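Local structure of 2-C-methyl-D-erythritol 4-phosphate cytidylyltransferase (Thermus thermophilus HB8, 2PX7) at residues W57-F62 and K80-V85; P144-A149 and E153-V158. The protein probably catalyses the formation of 4-diphosphocytidyl-2-C-methyl-D-erythritol from CTP and 2-C-methyl-D-erythritol 4-phosphate, a step of isoprenoid biosynthesis. All coordinates share one frame; numbering follows the deposited sequence.

Contact 1. Residues W57-F62 and K80-V85; sequences WTLAAF and KGLGAV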
loop_
_atom_site.group_PDB
_atom_site.type_symbol
_atom_site.label_atom_id
_atom_site.label_comp_id
_atom_site.label_asym_id
_atom_site.label_seq_id
_atom_site.Cartn_x
_atom_site.Cartn_y
_atom_site.Cartn_z
ATOM N N TRP A 57 18.281 -6.468 -8.899
ATOM C CA TRP A 57 17.283 -5.420 -9.150
ATOM C C TRP A 57 17.723 -4.045 -8.644
ATOM O O TRP A 57 17.676 -3.091 -9.407
ATOM C CB TRP A 57 15.903 -5.785 -8.577
ATOM C CG TRP A 57 15.156 -6.838 -9.345
ATOM C CD1 TRP A 57 14.902 -8.122 -8.937
ATOM C CD2 TRP A 57 14.540 -6.702 -10.639
ATOM N NE1 TRP A 57 14.186 -8.791 -9.894
ATOM C CE2 TRP A 57 13.941 -7.947 -10.946
ATOM C CE3 TRP A 57 14.432 -5.653 -11.561
ATOM C CZ2 TRP A 57 13.245 -8.179 -12.149
ATOM C CZ3 TRP A 57 13.751 -5.884 -12.772
ATOM C CH2 TRP A 57 13.156 -7.140 -13.044
ATOM N N THR A 58 18.165 -3.916 -7.383
ATOM C CA THR A 58 18.552 -2.563 -6.918
ATOM C C THR A 58 19.804 -2.058 -7.614
ATOM O O THR A 58 19.890 -0.883 -7.912
ATOM C CB THR A 58 18.639 -2.322 -5.346
ATOM O OG1 THR A 58 19.970 -2.556 -4.863
ATOM C CG2 THR A 58 17.642 -3.110 -4.577
ATOM N N LEU A 59 20.759 -2.943 -7.890
ATOM C CA LEU A 59 21.981 -2.534 -8.597
ATOM C C LEU A 59 21.718 -1.981 -9.994
ATOM O O LEU A 59 22.408 -1.058 -10.433
ATOM C CB LEU A 59 23.027 -3.658 -8.630
ATOM C CG LEU A 59 23.634 -4.022 -7.262
ATOM C CD1 LEU A 59 24.760 -5.020 -7.405
ATOM C CD2 LEU A 59 24.115 -2.784 -6.507
ATOM N N ALA A 60 20.714 -2.539 -10.678
ATOM C CA ALA A 60 20.236 -1.996 -11.952
ATOM C C ALA A 60 19.581 -0.621 -11.796
ATOM O O ALA A 60 19.831 0.279 -12.595
ATOM C CB ALA A 60 19.273 -2.992 -12.632
ATOM N N ALA A 61 18.754 -0.451 -10.758
ATOM C CA ALA A 61 18.094 0.836 -10.481
ATOM C C ALA A 61 19.069 1.985 -10.191
ATOM O O ALA A 61 18.771 3.157 -10.479
ATOM C CB ALA A 61 17.094 0.692 -9.342
ATOM N N PHE A 62 20.235 1.650 -9.637
ATOM C CA PHE A 62 21.236 2.654 -9.305
ATOM C C PHE A 62 22.515 2.544 -10.162
ATOM O O PHE A 62 23.603 2.912 -9.718
ATOM C CB PHE A 62 21.566 2.576 -7.798
ATOM C CG PHE A 62 20.403 2.923 -6.904
ATOM C CD1 PHE A 62 20.044 4.244 -6.690
ATOM C CD2 PHE A 62 19.662 1.926 -6.288
ATOM C CE1 PHE A 62 18.968 4.564 -5.857
ATOM C CE2 PHE A 62 18.590 2.242 -5.465
ATOM C CZ PHE A 62 18.242 3.565 -5.252
ATOM N N LYS A 80 29.938 -12.151 -7.778
ATOM C CA LYS A 80 31.057 -11.674 -8.596
ATOM C C LYS A 80 30.638 -10.741 -9.734
ATOM O O LYS A 80 29.610 -10.951 -10.387
ATOM C CB LYS A 80 31.855 -12.857 -9.166
ATOM C CG LYS A 80 32.627 -13.688 -8.139
ATOM C CD LYS A 80 33.689 -12.869 -7.400
ATOM C CE LYS A 80 34.460 -13.731 -6.407
ATOM N NZ LYS A 80 33.573 -14.435 -5.420
ATOM N N GLY A 81 31.440 -9.705 -9.953
ATOM C CA GLY A 81 31.347 -8.892 -11.164
ATOM C C GLY A 81 30.263 -7.836 -11.227
ATOM O O GLY A 81 30.006 -7.265 -12.292
ATOM N N LEU A 82 29.622 -7.570 -10.092
ATOM C CA LEU A 82 28.613 -6.520 -10.017
ATOM C C LEU A 82 29.318 -5.203 -9.739
ATOM O O LEU A 82 30.441 -5.191 -9.235
ATOM C CB LEU A 82 27.598 -6.840 -8.922
ATOM C CG LEU A 82 26.998 -8.250 -8.923
ATOM C CD1 LEU A 82 26.232 -8.485 -7.632
ATOM C CD2 LEU A 82 26.097 -8.485 -10.140
ATOM N N GLY A 83 28.685 -4.090 -10.078
ATOM C CA GLY A 83 29.315 -2.799 -9.831
ATOM C C GLY A 83 28.936 -2.292 -8.451
ATOM O O GLY A 83 28.003 -1.469 -8.326
ATOM N N ALA A 84 29.631 -2.805 -7.427
ATOM C CA ALA A 84 29.371 -2.465 -6.025
ATOM C C ALA A 84 30.521 -2.907 -5.108
ATOM O O ALA A 84 31.224 -3.867 -5.407
ATOM C CB ALA A 84 28.056 -3.090 -5.550
ATOM N N VAL A 85 30.692 -2.201 -3.992
ATOM C CA VAL A 85 31.624 -2.607 -2.931
ATOM C C VAL A 85 30.828 -3.193 -1.756
ATOM O O VAL A 85 29.815 -2.634 -1.360
ATOM C CB VAL A 85 32.551 -1.428 -2.514
ATOM C CG1 VAL A 85 33.338 -1.747 -1.238
ATOM C CG2 VAL A 85 33.509 -1.066 -3.675
#

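Contact 2. Residues P144-A149 and E153-V158; sequences PDTLMA and EAYGRV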
loop_
_atom_site.group_PDB
_atom_site.type_symbol
_atom_site.label_atom_id
_atom_site.label_comp_id
_atom_site.label_asym_id
_atom_site.label_seq_id
_atom_site.Cartn_x
_atom_site.Cartn_y
_atom_site.Cartn_z
ATOM N N PRO A 144 -3.753 4.584 0.904
ATOM C CA PRO A 144 -4.805 4.366 -0.112
ATOM C C PRO A 144 -6.139 3.802 0.395
ATOM O O PRO A 144 -7.142 3.846 -0.338
ATOM C CB PRO A 144 -4.156 3.350 -1.047
ATOM C CG PRO A 144 -3.233 2.565 -0.167
ATOM C CD PRO A 144 -2.778 3.475 0.937
ATOM N N ASP A 145 -6.148 3.279 1.621
ATOM C CA ASP A 145 -7.274 2.525 2.159
ATOM C C ASP A 145 -7.686 3.134 3.476
ATOM O O ASP A 145 -6.892 3.831 4.108
ATOM C CB ASP A 145 -6.867 1.074 2.442
ATOM C CG ASP A 145 -6.369 0.332 1.215
ATOM O OD1 ASP A 145 -7.003 0.412 0.138
ATOM O OD2 ASP A 145 -5.342 -0.379 1.347
ATOM N N THR A 146 -8.903 2.849 3.916
ATOM C CA THR A 146 -9.293 3.180 5.275
ATOM C C THR A 146 -8.221 2.635 6.222
ATOM O O THR A 146 -7.760 1.501 6.096
ATOM C CB THR A 146 -10.708 2.650 5.624
ATOM O OG1 THR A 146 -11.659 3.297 4.778
ATOM C CG2 THR A 146 -11.099 2.946 7.092
ATOM N N LEU A 147 -7.811 3.489 7.145
ATOM C CA LEU A 147 -6.742 3.176 8.080
ATOM C C LEU A 147 -7.344 2.955 9.465
ATOM O O LEU A 147 -7.921 3.864 10.054
ATOM C CB LEU A 147 -5.698 4.320 8.075
ATOM C CG LEU A 147 -4.417 4.201 8.920
ATOM C CD1 LEU A 147 -3.607 2.924 8.609
ATOM C CD2 LEU A 147 -3.549 5.467 8.744
ATOM N N MET A 148 -7.154 1.753 9.987
ATOM C CA MET A 148 -7.859 1.275 11.170
ATOM C C MET A 148 -6.945 0.523 12.169
ATOM O O MET A 148 -6.125 -0.304 11.773
ATOM C CB MET A 148 -9.012 0.357 10.703
ATOM C CG MET A 148 -9.938 -0.187 11.792
ATOM S SD MET A 148 -9.354 -1.755 12.507
ATOM C CE MET A 148 -9.561 -2.912 11.165
ATOM N N ALA A 149 -7.122 0.808 13.457
ATOM C CA ALA A 149 -6.411 0.126 14.543
ATOM C C ALA A 149 -7.320 -0.932 15.166
ATOM O O ALA A 149 -8.322 -0.601 15.789
ATOM C CB ALA A 149 -5.950 1.145 15.608
ATOM N N GLU A 153 -9.643 -7.735 18.493
ATOM C CA GLU A 153 -10.628 -8.476 17.689
ATOM C C GLU A 153 -10.206 -8.688 16.230
ATOM O O GLU A 153 -9.647 -9.742 15.899
ATOM C CB GLU A 153 -12.025 -7.811 17.768
ATOM C CG GLU A 153 -12.306 -6.959 19.020
ATOM C CD GLU A 153 -13.027 -7.707 20.120
ATOM O OE1 GLU A 153 -13.562 -8.824 19.873
ATOM O OE2 GLU A 153 -13.068 -7.145 21.235
ATOM N N ALA A 154 -10.430 -7.707 15.362
ATOM C CA ALA A 154 -11.049 -6.395 15.671
ATOM C C ALA A 154 -12.491 -6.480 15.192
ATOM O O ALA A 154 -13.134 -7.425 15.658
ATOM C CB ALA A 154 -10.304 -5.308 15.018
ATOM N N TYR A 155 -13.075 -5.608 14.328
ATOM C CA TYR A 155 -12.622 -4.338 13.696
ATOM C C TYR A 155 -12.032 -3.428 14.772
ATOM O O TYR A 155 -11.178 -3.919 15.549
ATOM C CB TYR A 155 -13.835 -3.730 12.955
ATOM C CG TYR A 155 -13.678 -2.641 11.896
ATOM C CD1 TYR A 155 -13.938 -1.314 12.203
ATOM C CD2 TYR A 155 -13.401 -2.954 10.564
ATOM C CE1 TYR A 155 -13.850 -0.303 11.225
ATOM C CE2 TYR A 155 -13.321 -1.964 9.583
ATOM C CZ TYR A 155 -13.549 -0.639 9.925
ATOM O OH TYR A 155 -13.467 0.352 8.975
ATOM N N GLY A 156 -12.426 -2.162 14.869
ATOM C CA GLY A 156 -11.713 -1.220 15.755
ATOM C C GLY A 156 -11.806 0.275 15.447
ATOM O O GLY A 156 -12.828 0.769 14.984
ATOM N N ARG A 157 -10.715 0.993 15.700
ATOM C CA ARG A 157 -10.681 2.453 15.637
ATOM C C ARG A 157 -10.097 2.962 14.328
ATOM O O ARG A 157 -8.959 2.638 13.986
ATOM C CB ARG A 157 -9.844 2.981 16.820
ATOM C CG ARG A 157 -9.495 4.456 16.791
ATOM C CD ARG A 157 -8.508 4.812 17.935
ATOM N NE ARG A 157 -7.954 6.145 17.735
ATOM C CZ ARG A 157 -6.678 6.419 17.469
ATOM N NH1 ARG A 157 -5.756 5.455 17.403
ATOM N NH2 ARG A 157 -6.321 7.685 17.297
ATOM N N VAL A 158 -10.861 3.792 13.619
ATOM C CA VAL A 158 -10.426 4.371 12.359
ATOM C C VAL A 158 -9.817 5.770 12.547
ATOM O O VAL A 158 -10.347 6.574 13.302
ATOM C CB VAL A 158 -11.600 4.465 11.368
ATOM C CG1 VAL A 158 -11.176 5.190 10.092
ATOM C CG2 VAL A 158 -12.165 3.058 11.055
#

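Contact 1. Residues W57-F62 and K80-V85
L59 meets L82 and A84 through aliphatic carbons alone, so neither the face nor the edge of a ring enters this contact. The rings of 57-62 are engaged elsewhere: W57 packs edge-to-face with F118 and forms a cation-pi pair with R52, and F62 meets H112. L59 itself points at the opposing loop from the last turns of helix 54-61. Its CG stands anti to the carbonyl carbon (chi1 -67°), and chi2 of -174° turns the fork at CG so that CD1 faces L82 and CD2 faces A84. L59 CD1 lies 3.7 Å from L82 CB and 3.8 Å from L82 CD1, and the two leucine side chains cross at about a right angle. L59 CD2 takes the other prong and comes to rest 4.1 Å from A84 CB. G83 is the centre of an inverse gamma turn, with a weak hydrogen bond of 3.1 Å from A84 N to L82 O, which is consistent with L82 and A84 both pointing towards the helix. Across this turn L82 CB and A84 CB stand 5.1 Å apart. The backbones stay well separated, the nearest CA atoms, those of L59 and G83, being 7.4 Å apart. No hydrogen bond crosses, and the buried surface is only 123 Å², 70 Å² of it on L59, which marks a shallow apolar seam near the surface. In the parallel part of the main sheet, helix 54-61 connects strand 27-31 to its neighbour 67-72 in a beta-alpha-beta crossover. L59 also touches V68 and A84 touches V70, so the seam runs on into strand 67-72, beside which V85 begins strand 85-88, at the edge of the sheet within this chain.

Contact 2. Residues P144-A149 and E153-V158
In the beta hairpin of strands 146-150 and 156-159, A149 faces R157 as an antiparallel hydrogen-bonded pair. A149 N reaches R157 O at 2.6 Å, nearly straight at 174°, and R157 N returns to A149 O at 2.9 Å. M148 and V158 form the adjoining non-hydrogen-bonded pair, where M148 CG packs 4.0 Å from V158 CG2. The strand directions differ by 139°, well short of strict antiparallel alignment. M148 CG, anti to the backbone N (chi1 -176°), is carried over Y155, and bends at chi2 and chi3 drape the thioether across one face of that ring. M148 CG lies 4.1 Å from the centroid of the Y155 ring, a CH-pi contact, and M148 SD 4.6 Å from it, a Met-aromatic contact, while M148 CE reaches Y155 CD2 at 3.9 Å. T146 CG2 extends the apolar patch, 3.7 Å from V158 CG1. A leucine in place of Y155 would probably deprive the M148 thioether of its aromatic face and leave D194 of the second subunit without its hydroxyl partner. That subunit also bonds T146 OG1 through S193 and continues the sheet in an antiparallel ladder with 146-148. The chemistry is thus divided: backbone bonds and a Met-aromatic contact hold the hairpin together, whereas the hydroxyls of Y155 and T146 tie it to the dimer partner.

In the fold
From the N terminus, strand 27-31 leads on to helix 54-61, and contact 1 closes the excursion through strand 67-72 by meeting the loop before strand 85-88. The chain then runs through strand 85-88, helix 93-103, strand 108-111, helix 121-134 and strand 136-142 before contact 2 closes a much shorter loop within the hairpin. The two closures follow in series, neither enclosing nor crossing the other. The centres of contacts 1 and 2 lie about 40 Å apart, on opposite sides of the chain's centre. Contact 1 ties helix 54-61 to one flank of the main sheet; contact 2 lies in the projecting dimer arm, where L147 touches R161, predicted to position the substrate.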